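Local coordinates for UDP-glucose 6-dehydrogenase (Pyrobaculum islandicum, PDB 3VTF), which probably catalyses the NAD(+)-dependent two-step oxidation of UDP-alpha-D-glucose to UDP-alpha-D-glucuronate, and binds UDP-glucose, at residues V38-L42 against L43-V47; G49-N53 against P54-E58; S114-L117 against R118-E121; R132-G135 against R136-V140. All blocks are in the same frame, centred on the assembly; numbering follows the deposited sequence.

Contact 1: residues V38-L42 against L43-V47; sequences VGFAL and LGHRV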
loop_
_atom_site.group_PDB
_atom_site.type_symbol
_atom_site.label_atom_id
_atom_site.label_comp_id
_atom_site.label_asym_id
_atom_site.label_seq_id
_atom_site.Cartn_x
_atom_site.Cartn_y
_atom_site.Cartn_z
ATOM N N VAL A 38 -32.303 3.618 -2.542
ATOM C CA VAL A 38 -32.551 4.570 -3.652
ATOM C C VAL A 38 -31.948 4.153 -4.981
ATOM O O VAL A 38 -32.614 4.218 -6.059
ATOM C CB VAL A 38 -32.040 5.994 -3.231
ATOM C CG1 VAL A 38 -31.991 6.937 -4.453
ATOM C CG2 VAL A 38 -32.917 6.560 -2.131
ATOM N N GLY A 39 -30.707 3.692 -4.935
ATOM C CA GLY A 39 -30.019 3.282 -6.152
ATOM C C GLY A 39 -30.665 2.054 -6.816
ATOM O O GLY A 39 -30.719 1.998 -8.049
ATOM N N PHE A 40 -31.052 1.045 -6.021
ATOM C CA PHE A 40 -31.640 -0.132 -6.624
ATOM C C PHE A 40 -32.966 0.290 -7.281
ATOM O O PHE A 40 -33.297 -0.225 -8.380
ATOM C CB PHE A 40 -31.921 -1.246 -5.573
ATOM C CG PHE A 40 -30.672 -2.025 -5.144
ATOM C CD1 PHE A 40 -29.767 -2.457 -6.071
ATOM C CD2 PHE A 40 -30.505 -2.416 -3.797
ATOM C CE1 PHE A 40 -28.658 -3.246 -5.683
ATOM C CE2 PHE A 40 -29.360 -3.123 -3.424
ATOM C CZ PHE A 40 -28.458 -3.538 -4.369
ATOM N N ALA A 41 -33.741 1.163 -6.598
ATOM C CA ALA A 41 -35.006 1.615 -7.219
ATOM C C ALA A 41 -34.735 2.332 -8.546
ATOM O O ALA A 41 -35.443 2.105 -9.558
ATOM C CB ALA A 41 -35.790 2.530 -6.262
ATOM N N LEU A 42 -33.655 3.126 -8.599
ATOM C CA LEU A 42 -33.349 3.872 -9.816
ATOM C C LEU A 42 -32.773 2.972 -10.843
ATOM O O LEU A 42 -32.869 3.282 -12.014
ATOM C CB LEU A 42 -32.383 5.059 -9.549
ATOM C CG LEU A 42 -32.948 6.222 -8.678
ATOM C CD1 LEU A 42 -31.822 7.275 -8.427
ATOM C CD2 LEU A 42 -34.205 6.789 -9.310
ATOM N N LEU A 43 -32.145 1.850 -10.452
ATOM C CA LEU A 43 -31.706 0.866 -11.448
ATOM C C LEU A 43 -32.871 0.131 -12.081
ATOM O O LEU A 43 -32.682 -0.522 -13.083
ATOM C CB LEU A 43 -30.754 -0.206 -10.828
ATOM C CG LEU A 43 -29.362 0.281 -10.484
ATOM C CD1 LEU A 43 -28.571 -0.923 -9.884
ATOM C CD2 LEU A 43 -28.681 0.856 -11.723
ATOM N N GLY A 44 -34.053 0.158 -11.467
ATOM C CA GLY A 44 -35.182 -0.526 -12.123
ATOM C C GLY A 44 -35.802 -1.628 -11.234
ATOM O O GLY A 44 -36.683 -2.332 -11.698
ATOM N N HIS A 45 -35.443 -1.694 -9.948
ATOM C CA HIS A 45 -35.987 -2.706 -9.033
ATOM C C HIS A 45 -37.031 -2.122 -8.168
ATOM O O HIS A 45 -37.082 -0.956 -7.959
ATOM C CB HIS A 45 -34.850 -3.330 -8.171
ATOM C CG HIS A 45 -33.792 -4.025 -9.002
ATOM N ND1 HIS A 45 -34.100 -4.998 -9.943
ATOM C CD2 HIS A 45 -32.420 -3.816 -9.070
ATOM C CE1 HIS A 45 -32.947 -5.386 -10.570
ATOM N NE2 HIS A 45 -31.914 -4.662 -10.027
ATOM N N ARG A 46 -37.859 -2.968 -7.621
ATOM C CA ARG A 46 -38.858 -2.612 -6.632
ATOM C C ARG A 46 -38.205 -2.821 -5.304
ATOM O O ARG A 46 -37.613 -3.917 -5.034
ATOM C CB ARG A 46 -40.092 -3.556 -6.777
ATOM C CG ARG A 46 -41.207 -3.282 -5.767
ATOM C CD ARG A 46 -42.176 -4.451 -5.791
ATOM N NE ARG A 46 -43.113 -4.372 -4.668
ATOM C CZ ARG A 46 -43.070 -5.169 -3.620
ATOM N NH1 ARG A 46 -42.157 -6.122 -3.575
ATOM N NH2 ARG A 46 -43.941 -5.002 -2.639
ATOM N N VAL A 47 -38.226 -1.771 -4.496
ATOM C CA VAL A 47 -37.465 -1.769 -3.245
ATOM C C VAL A 47 -38.368 -1.387 -2.075
ATOM O O VAL A 47 -39.196 -0.419 -2.142
ATOM C CB VAL A 47 -36.274 -0.773 -3.289
ATOM C CG1 VAL A 47 -35.528 -0.683 -1.934
ATOM C CG2 VAL A 47 -35.334 -1.126 -4.417
#
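V47 lays its CG2 methyl against the helix at F40 and A41. This is the end of the first helix of a Rossmann-type beta-alpha-beta unit, where helix 31-43 turns through a Schellman motif into strand 46-50. V47 CG2 lies 3.6 Å from F40 CB and 4.1 Å from A41 CB. With CG1 anti to the backbone N of V47 (chi1 176°), it is CG2 that faces the helix. F40 CD1 meets L43 CD1 at 4.3 Å, and H45 CD2 also comes near the F40 ring obliquely. Beyond the two segments, F186 and F102 add aromatic contacts to the same ring. H45 CB lies 3.5 Å from F40 O, and the imidazole of H45 is held by A22 N at ND1 and V208 O at NE2.

The backbone closes the helix. L43 N donates to G39 O. G44 has positive phi (122°), a conformation that suits glycine. G44 N bonds to A41 O from above the carbonyl plane and only weakly to F40 O. H45 N gives F40 O its straighter bond, at 3.0 Å. The O of H45 is buried without a hydrogen-bond partner, but A41 CA approaches H45 O at 3.4 Å in a nearly straight CA-H...O contact.

Contact 2: residues G49-N53 against P54-E58; sequences GYDVN and PSIVE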
loop_
_atom_site.group_PDB
_atom_site.type_symbol
_atom_site.label_atom_id
_atom_site.label_comp_id
_atom_site.label_asym_id
_atom_site.label_seq_id
_atom_site.Cartn_x
_atom_site.Cartn_y
_atom_site.Cartn_z
ATOM N N GLY A 49 -37.764 -0.429 1.927
ATOM C CA GLY A 49 -36.780 -0.170 2.971
ATOM C C GLY A 49 -37.388 -0.169 4.349
ATOM O O GLY A 49 -38.624 -0.044 4.499
ATOM N N TYR A 50 -36.527 -0.303 5.349
ATOM C CA TYR A 50 -36.984 -0.207 6.753
ATOM C C TYR A 50 -35.801 0.173 7.578
ATOM O O TYR A 50 -34.661 -0.286 7.302
ATOM C CB TYR A 50 -37.615 -1.549 7.204
ATOM C CG TYR A 50 -38.084 -1.458 8.623
ATOM C CD1 TYR A 50 -39.318 -0.822 8.932
ATOM C CD2 TYR A 50 -37.275 -1.896 9.672
ATOM C CE1 TYR A 50 -39.742 -0.701 10.274
ATOM C CE2 TYR A 50 -37.684 -1.757 11.020
ATOM C CZ TYR A 50 -38.937 -1.159 11.278
ATOM O OH TYR A 50 -39.382 -1.032 12.577
ATOM N N ASP A 51 -36.034 0.957 8.627
ATOM C CA ASP A 51 -35.025 1.238 9.620
ATOM C C ASP A 51 -35.643 1.188 11.021
ATOM O O ASP A 51 -36.859 1.469 11.184
ATOM C CB ASP A 51 -34.481 2.653 9.400
ATOM C CG ASP A 51 -33.250 2.930 10.196
ATOM O OD1 ASP A 51 -32.148 2.655 9.692
ATOM O OD2 ASP A 51 -33.339 3.475 11.312
ATOM N N VAL A 52 -34.839 0.854 12.013
ATOM C CA VAL A 52 -35.327 0.792 13.413
ATOM C C VAL A 52 -35.884 2.180 13.858
ATOM O O VAL A 52 -36.714 2.252 14.737
ATOM C CB VAL A 52 -34.182 0.334 14.380
ATOM C CG1 VAL A 52 -33.069 1.379 14.407
ATOM C CG2 VAL A 52 -34.692 0.027 15.820
ATOM N N ASN A 53 -35.431 3.270 13.247
ATOM C CA ASN A 53 -35.840 4.597 13.737
ATOM C C ASN A 53 -37.027 5.127 12.925
ATOM O O ASN A 53 -36.866 5.422 11.766
ATOM C CB ASN A 53 -34.617 5.484 13.745
ATOM C CG ASN A 53 -34.911 6.906 14.258
ATOM O OD1 ASN A 53 -36.034 7.394 14.175
ATOM N ND2 ASN A 53 -33.883 7.552 14.808
ATOM N N PRO A 54 -38.255 5.217 13.523
ATOM C CA PRO A 54 -39.421 5.561 12.735
ATOM C C PRO A 54 -39.285 6.986 12.150
ATOM O O PRO A 54 -39.858 7.277 11.063
ATOM C CB PRO A 54 -40.572 5.434 13.749
ATOM C CG PRO A 54 -39.924 5.625 15.081
ATOM C CD PRO A 54 -38.629 4.920 14.917
ATOM N N SER A 55 -38.545 7.869 12.827
ATOM C CA SER A 55 -38.413 9.235 12.262
ATOM C C SER A 55 -37.562 9.243 10.975
ATOM O O SER A 55 -37.733 10.101 10.070
ATOM C CB SER A 55 -37.907 10.254 13.285
ATOM O OG SER A 55 -36.521 10.142 13.442
ATOM N N ILE A 56 -36.636 8.290 10.856
ATOM C CA ILE A 56 -35.916 8.167 9.589
ATOM C C ILE A 56 -36.872 7.754 8.517
ATOM O O ILE A 56 -36.867 8.323 7.455
ATOM C CB ILE A 56 -34.744 7.160 9.740
ATOM C CG1 ILE A 56 -33.689 7.818 10.631
ATOM C CG2 ILE A 56 -34.145 6.836 8.384
ATOM C CD1 ILE A 56 -32.454 6.933 10.957
ATOM N N VAL A 57 -37.687 6.716 8.765
ATOM C CA VAL A 57 -38.622 6.276 7.746
ATOM C C VAL A 57 -39.601 7.418 7.301
ATOM O O VAL A 57 -39.883 7.577 6.073
ATOM C CB VAL A 57 -39.439 5.053 8.194
ATOM C CG1 VAL A 57 -40.611 4.757 7.222
ATOM C CG2 VAL A 57 -38.505 3.851 8.400
ATOM N N GLU A 58 -40.123 8.155 8.279
ATOM C CA GLU A 58 -41.078 9.233 8.047
ATOM C C GLU A 58 -40.454 10.331 7.195
ATOM O O GLU A 58 -41.082 10.845 6.295
ATOM C CB GLU A 58 -41.542 9.856 9.372
ATOM C CG GLU A 58 -42.524 9.044 10.202
ATOM C CD GLU A 58 -42.861 9.719 11.524
ATOM O OE1 GLU A 58 -42.571 9.147 12.599
ATOM O OE2 GLU A 58 -43.409 10.838 11.485
#
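The backbone leaves strand 46-50 in an extended form, bends at V52, and enters helix 54-61 at P54, so that D51 and V57 come to face each other with CA atoms 6.5 Å apart. N53 is the N-cap. Its CG is anti to the backbone N (chi1 -179°), which carries the amide forward over the first helical turn. OD1 takes two bonds from S55. The backbone N of S55 lies 2.9 Å from N53 OD1, only slightly tilted from the carbonyl plane. The hydroxyl OG of S55 donates to N53 OD1, also at 2.9 Å, from a more tilted position. A weak third bond to N53 OD1 comes from I56 N. The main-chain O of N53 receives weak bonds from I56 N and V57 N.

I56 packs against N53 and D51. Its side chain runs at about a right angle to that of N53, and I56 CD1 sits 3.8 Å from N53 CB. I56 CD1 also touches D51 OD2 at 3.6 Å. V57 points its CG2 at the backbone N of D51, 3.8 Å away.

D51 is turned back on its own loop. D51 OD2 accepts from N53 N on its anti side at 2.9 Å, an Asx turn. OD1 accepts from L29 N, in the glycine-rich loop after the first strand. Both carboxylate oxygens are thus tied to backbone NH groups. An acidic residue at the end of the second strand is characteristic of NAD-binding Rossmann folds, and D51 is predicted to bind NAD(+).

Contact 3: residues S114-L117 against R118-E121; sequences SADL and RYVE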
loop_
_atom_site.group_PDB
_atom_site.type_symbol
_atom_site.label_atom_id
_atom_site.label_comp_id
_atom_site.label_asym_id
_atom_site.label_seq_id
_atom_site.Cartn_x
_atom_site.Cartn_y
_atom_site.Cartn_z
ATOM N N SER A 114 -13.666 -5.620 19.297
ATOM C CA SER A 114 -14.147 -6.550 18.247
ATOM C C SER A 114 -15.448 -6.012 17.611
ATOM O O SER A 114 -16.097 -5.079 18.094
ATOM C CB SER A 114 -14.306 -8.014 18.777
ATOM O OG SER A 114 -15.363 -8.030 19.702
ATOM N N ALA A 115 -15.837 -6.597 16.496
ATOM C CA ALA A 115 -17.079 -6.148 15.887
ATOM C C ALA A 115 -18.290 -6.515 16.804
ATOM O O ALA A 115 -18.447 -7.671 17.174
ATOM C CB ALA A 115 -17.306 -6.814 14.503
ATOM N N ASP A 116 -19.171 -5.559 17.031
ATOM C CA ASP A 116 -20.454 -5.774 17.747
ATOM C C ASP A 116 -21.397 -6.293 16.653
ATOM O O ASP A 116 -21.874 -5.521 15.841
ATOM C CB ASP A 116 -21.012 -4.423 18.232
ATOM C CG ASP A 116 -22.370 -4.569 18.991
ATOM O OD1 ASP A 116 -23.023 -5.600 18.915
ATOM O OD2 ASP A 116 -22.753 -3.652 19.670
ATOM N N LEU A 117 -21.799 -7.542 16.754
ATOM C CA LEU A 117 -22.720 -8.153 15.765
ATOM C C LEU A 117 -24.208 -8.269 16.189
ATOM O O LEU A 117 -25.058 -8.914 15.494
ATOM C CB LEU A 117 -22.192 -9.547 15.326
ATOM C CG LEU A 117 -20.806 -9.425 14.602
ATOM C CD1 LEU A 117 -20.295 -10.849 14.353
ATOM C CD2 LEU A 117 -20.902 -8.597 13.292
ATOM N N ARG A 118 -24.551 -7.604 17.268
ATOM C CA ARG A 118 -25.970 -7.659 17.728
ATOM C C ARG A 118 -26.954 -7.046 16.771
ATOM O O ARG A 118 -28.051 -7.570 16.622
ATOM C CB ARG A 118 -26.113 -6.939 19.091
ATOM C CG ARG A 118 -25.454 -7.662 20.290
ATOM C CD ARG A 118 -25.636 -6.734 21.527
ATOM N NE ARG A 118 -24.962 -5.432 21.259
ATOM C CZ ARG A 118 -25.442 -4.273 21.620
ATOM N NH1 ARG A 118 -26.602 -4.216 22.316
ATOM N NH2 ARG A 118 -24.805 -3.167 21.243
ATOM N N TYR A 119 -26.606 -5.932 16.088
ATOM C CA TYR A 119 -27.533 -5.317 15.119
ATOM C C TYR A 119 -27.777 -6.235 13.923
ATOM O O TYR A 119 -28.930 -6.366 13.440
ATOM C CB TYR A 119 -26.968 -3.939 14.600
ATOM C CG TYR A 119 -26.641 -2.961 15.753
ATOM C CD1 TYR A 119 -27.593 -2.034 16.148
ATOM C CD2 TYR A 119 -25.443 -3.026 16.462
ATOM C CE1 TYR A 119 -27.365 -1.153 17.209
ATOM C CE2 TYR A 119 -25.226 -2.174 17.523
ATOM C CZ TYR A 119 -26.196 -1.250 17.908
ATOM O OH TYR A 119 -25.950 -0.361 18.967
ATOM N N VAL A 120 -26.676 -6.831 13.400
ATOM C CA VAL A 120 -26.797 -7.803 12.292
ATOM C C VAL A 120 -27.628 -9.055 12.753
ATOM O O VAL A 120 -28.473 -9.543 12.000
ATOM C CB VAL A 120 -25.367 -8.256 11.874
ATOM C CG1 VAL A 120 -25.368 -9.494 10.910
ATOM C CG2 VAL A 120 -24.604 -7.043 11.216
ATOM N N GLU A 121 -27.376 -9.523 13.984
ATOM C CA GLU A 121 -28.108 -10.728 14.432
ATOM C C GLU A 121 -29.622 -10.448 14.504
ATOM O O GLU A 121 -30.416 -11.252 14.046
ATOM C CB GLU A 121 -27.576 -11.239 15.784
ATOM C CG GLU A 121 -28.476 -12.376 16.296
ATOM C CD GLU A 121 -27.939 -13.103 17.489
ATOM O OE1 GLU A 121 -26.903 -12.704 17.998
ATOM O OE2 GLU A 121 -28.550 -14.148 17.863
HETATM O O HOH W 1 -24.101 -5.580 14.351
#
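D116 reaches forward from CB to the start of helix 118-134, where R118 grips its carboxylate and an Asx turn forms, in the NAD-binding Rossmann domain. The N-cap residue itself is L117, so the carboxylate comes from one position earlier. From CB, CG stands anti to the backbone N (chi1 180°), which swings the carboxylate toward the helix. OD1 takes two donors. R118 N meets D116 OD1 nearly along its C-O axis at 3.0 Å, the bond of the Asx turn, and R118 NE approaches D116 OD1 on the syn side, also at 3.0 Å. D116 OD2 uses its syn lone pair for R118 NH2 in a short, nearly straight salt bridge of 2.6 Å. A weak longer bond links R118 NE to OD2. The grip is side-on, and the two flat groups are only 20° from coplanar. The bend of the arginine at chi3 (-60°) folds the guanidinium back to the loop.

Y119 adds an edge contact. Y119 CE2 lies 3.6 Å from D116 OD2, near the plane of the ring. L117 turns its side chain to P147 and L154, while L117 O accepts from E121 N at 2.8 Å, the first regular helical bond. V120 touches T107, a predicted NAD(+) site. One water bridges loop and helix: it donates to D116 O at 2.7 Å and accepts from V120 N at 3.0 Å.

Contact 4: residues R132-G135 against R136-V140; sequences RAKG and RWHLV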
loop_
_atom_site.group_PDB
_atom_site.type_symbol
_atom_site.label_atom_id
_atom_site.label_comp_id
_atom_site.label_asym_id
_atom_site.label_seq_id
_atom_site.Cartn_x
_atom_site.Cartn_y
_atom_site.Cartn_z
ATOM N N ARG A 132 -40.438 -16.853 7.054
ATOM C CA ARG A 132 -41.398 -17.838 7.591
ATOM C C ARG A 132 -42.833 -17.457 7.143
ATOM O O ARG A 132 -43.570 -18.281 6.629
ATOM C CB ARG A 132 -41.312 -17.802 9.099
ATOM C CG ARG A 132 -42.082 -18.988 9.706
ATOM C CD ARG A 132 -42.122 -18.878 11.185
ATOM N NE ARG A 132 -43.082 -19.868 11.625
ATOM C CZ ARG A 132 -43.215 -20.260 12.878
ATOM N NH1 ARG A 132 -42.421 -19.769 13.812
ATOM N NH2 ARG A 132 -44.145 -21.148 13.185
ATOM N N ALA A 133 -43.155 -16.161 7.253
ATOM C CA ALA A 133 -44.466 -15.619 6.810
ATOM C C ALA A 133 -44.581 -15.735 5.317
ATOM O O ALA A 133 -45.649 -16.077 4.798
ATOM C CB ALA A 133 -44.597 -14.187 7.261
ATOM N N LYS A 134 -43.497 -15.492 4.573
ATOM C CA LYS A 134 -43.612 -15.561 3.082
ATOM C C LYS A 134 -43.872 -16.989 2.608
ATOM O O LYS A 134 -44.507 -17.223 1.558
ATOM C CB LYS A 134 -42.306 -15.032 2.364
ATOM C CG LYS A 134 -42.477 -14.872 0.875
ATOM C CD LYS A 134 -41.323 -14.134 0.112
ATOM C CE LYS A 134 -40.077 -14.969 0.043
ATOM N NZ LYS A 134 -39.039 -14.422 -0.908
ATOM N N GLY A 135 -43.251 -17.954 3.284
ATOM C CA GLY A 135 -43.378 -19.342 2.864
ATOM C C GLY A 135 -42.621 -19.778 1.641
ATOM O O GLY A 135 -42.836 -20.908 1.166
ATOM N N ARG A 136 -41.714 -18.954 1.079
ATOM C CA ARG A 136 -40.918 -19.514 -0.039
ATOM C C ARG A 136 -39.501 -18.951 -0.050
ATOM O O ARG A 136 -39.208 -18.105 0.740
ATOM C CB ARG A 136 -41.616 -19.423 -1.408
ATOM C CG ARG A 136 -41.952 -18.033 -1.842
ATOM C CD ARG A 136 -43.203 -17.925 -2.752
ATOM N NE ARG A 136 -43.251 -16.501 -3.163
ATOM C CZ ARG A 136 -43.987 -15.555 -2.581
ATOM N NH1 ARG A 136 -44.876 -15.825 -1.625
ATOM N NH2 ARG A 136 -43.887 -14.332 -3.000
ATOM N N TRP A 137 -38.671 -19.463 -0.924
ATOM C CA TRP A 137 -37.239 -19.168 -0.911
ATOM C C TRP A 137 -37.024 -17.676 -0.931
ATOM O O TRP A 137 -37.827 -16.907 -1.540
ATOM C CB TRP A 137 -36.640 -19.744 -2.149
ATOM C CG TRP A 137 -35.164 -19.429 -2.312
ATOM C CD1 TRP A 137 -34.096 -20.184 -1.826
ATOM C CD2 TRP A 137 -34.545 -18.326 -3.081
ATOM N NE1 TRP A 137 -32.914 -19.634 -2.190
ATOM C CE2 TRP A 137 -33.098 -18.511 -2.944
ATOM C CE3 TRP A 137 -35.028 -17.193 -3.776
ATOM C CZ2 TRP A 137 -32.182 -17.649 -3.534
ATOM C CZ3 TRP A 137 -34.086 -16.323 -4.393
ATOM C CH2 TRP A 137 -32.685 -16.558 -4.281
ATOM N N HIS A 138 -35.964 -17.267 -0.248
ATOM C CA HIS A 138 -35.556 -15.863 -0.140
ATOM C C HIS A 138 -34.029 -15.819 -0.103
ATOM O O HIS A 138 -33.387 -16.780 0.322
ATOM C CB HIS A 138 -35.976 -15.342 1.221
ATOM C CG HIS A 138 -36.185 -13.819 1.263
ATOM N ND1 HIS A 138 -35.271 -12.985 1.834
ATOM C CD2 HIS A 138 -37.221 -13.008 0.797
ATOM C CE1 HIS A 138 -35.688 -11.708 1.726
ATOM N NE2 HIS A 138 -36.878 -11.722 1.098
ATOM N N LEU A 139 -33.438 -14.676 -0.519
ATOM C CA LEU A 139 -31.999 -14.491 -0.398
ATOM C C LEU A 139 -31.649 -13.494 0.682
ATOM O O LEU A 139 -32.155 -12.376 0.704
ATOM C CB LEU A 139 -31.419 -14.036 -1.761
ATOM C CG LEU A 139 -29.920 -13.652 -1.813
ATOM C CD1 LEU A 139 -28.999 -14.839 -1.493
ATOM C CD2 LEU A 139 -29.603 -13.138 -3.212
ATOM N N VAL A 140 -30.742 -13.859 1.572
ATOM C CA VAL A 140 -30.347 -12.925 2.633
ATOM C C VAL A 140 -28.940 -12.383 2.244
ATOM O O VAL A 140 -27.971 -13.171 2.076
ATOM C CB VAL A 140 -30.171 -13.720 3.940
ATOM C CG1 VAL A 140 -29.807 -12.766 5.070
ATOM C CG2 VAL A 140 -31.514 -14.448 4.239
#
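K134 and R136 cross at about a right angle at the end of helix 118-134. The aliphatic part of the lysine lies across one face of the guanidinium group. K134 CG sits 3.6 Å above the guanidinium plane of R136, displaced toward its rim, and K134 CD is 4.0 Å from R136 CZ. The arginine reaches this place because its CG lies between the backbone N and the carbonyl carbon (chi1 60°), with the chain extended from there to NE. The two charged ends stay apart: K134 NZ and R136 NE are 5.2 Å from each other.

The lysine then bends at chi3 (71°) toward W137 O. K134 CE passes 3.3 Å from R136 O. K134 NZ is placed to donate to W137 O at 2.8 Å. It also comes to the edge of the H138 ring near the ring plane, but so close to CD2 that the position of K134 NZ, and with it the bond to W137 O, is less sure. The lysine and histidine side chains are again roughly perpendicular.

G135 leaves the helix with positive phi (75°), a conformation that favours glycine. The chain then enters strand 139-142, so this is the second half of a beta-alpha-beta unit that begins at strand 100-103. W137 points away, with NE1 bonded to S169 OG.

K134 NZ also has partners just before strand 100-103: a salt bridge to D99 and a bond to T98 O. The chemistry implies a lysine whose charge is probably offset by D99, while its methylene groups pack against an arginine of like charge.

All four contacts lie in the NAD-binding domain, at ends of its helices. Contacts 1 and 4 close helices as the chain returns to the sheet, each with a glycine of positive phi. Contacts 2 and 3 open helices, each with a side-chain oxygen accepting from one or more backbone N-H groups. Contact 1 is buried and mostly apolar. Contacts 2 and 4 are partly buried, and contact 3 is a surface salt bridge. Contacts 1 and 2 share strand 46-50, with centres about 18 Å apart. Contacts 3 and 4 hold the two ends of helix 118-134. Contact 2 contains a predicted NAD(+)-binding residue and contact 3 borders another, whereas contact 4 lies away from the substrate site and the predicted NAD(+) sites.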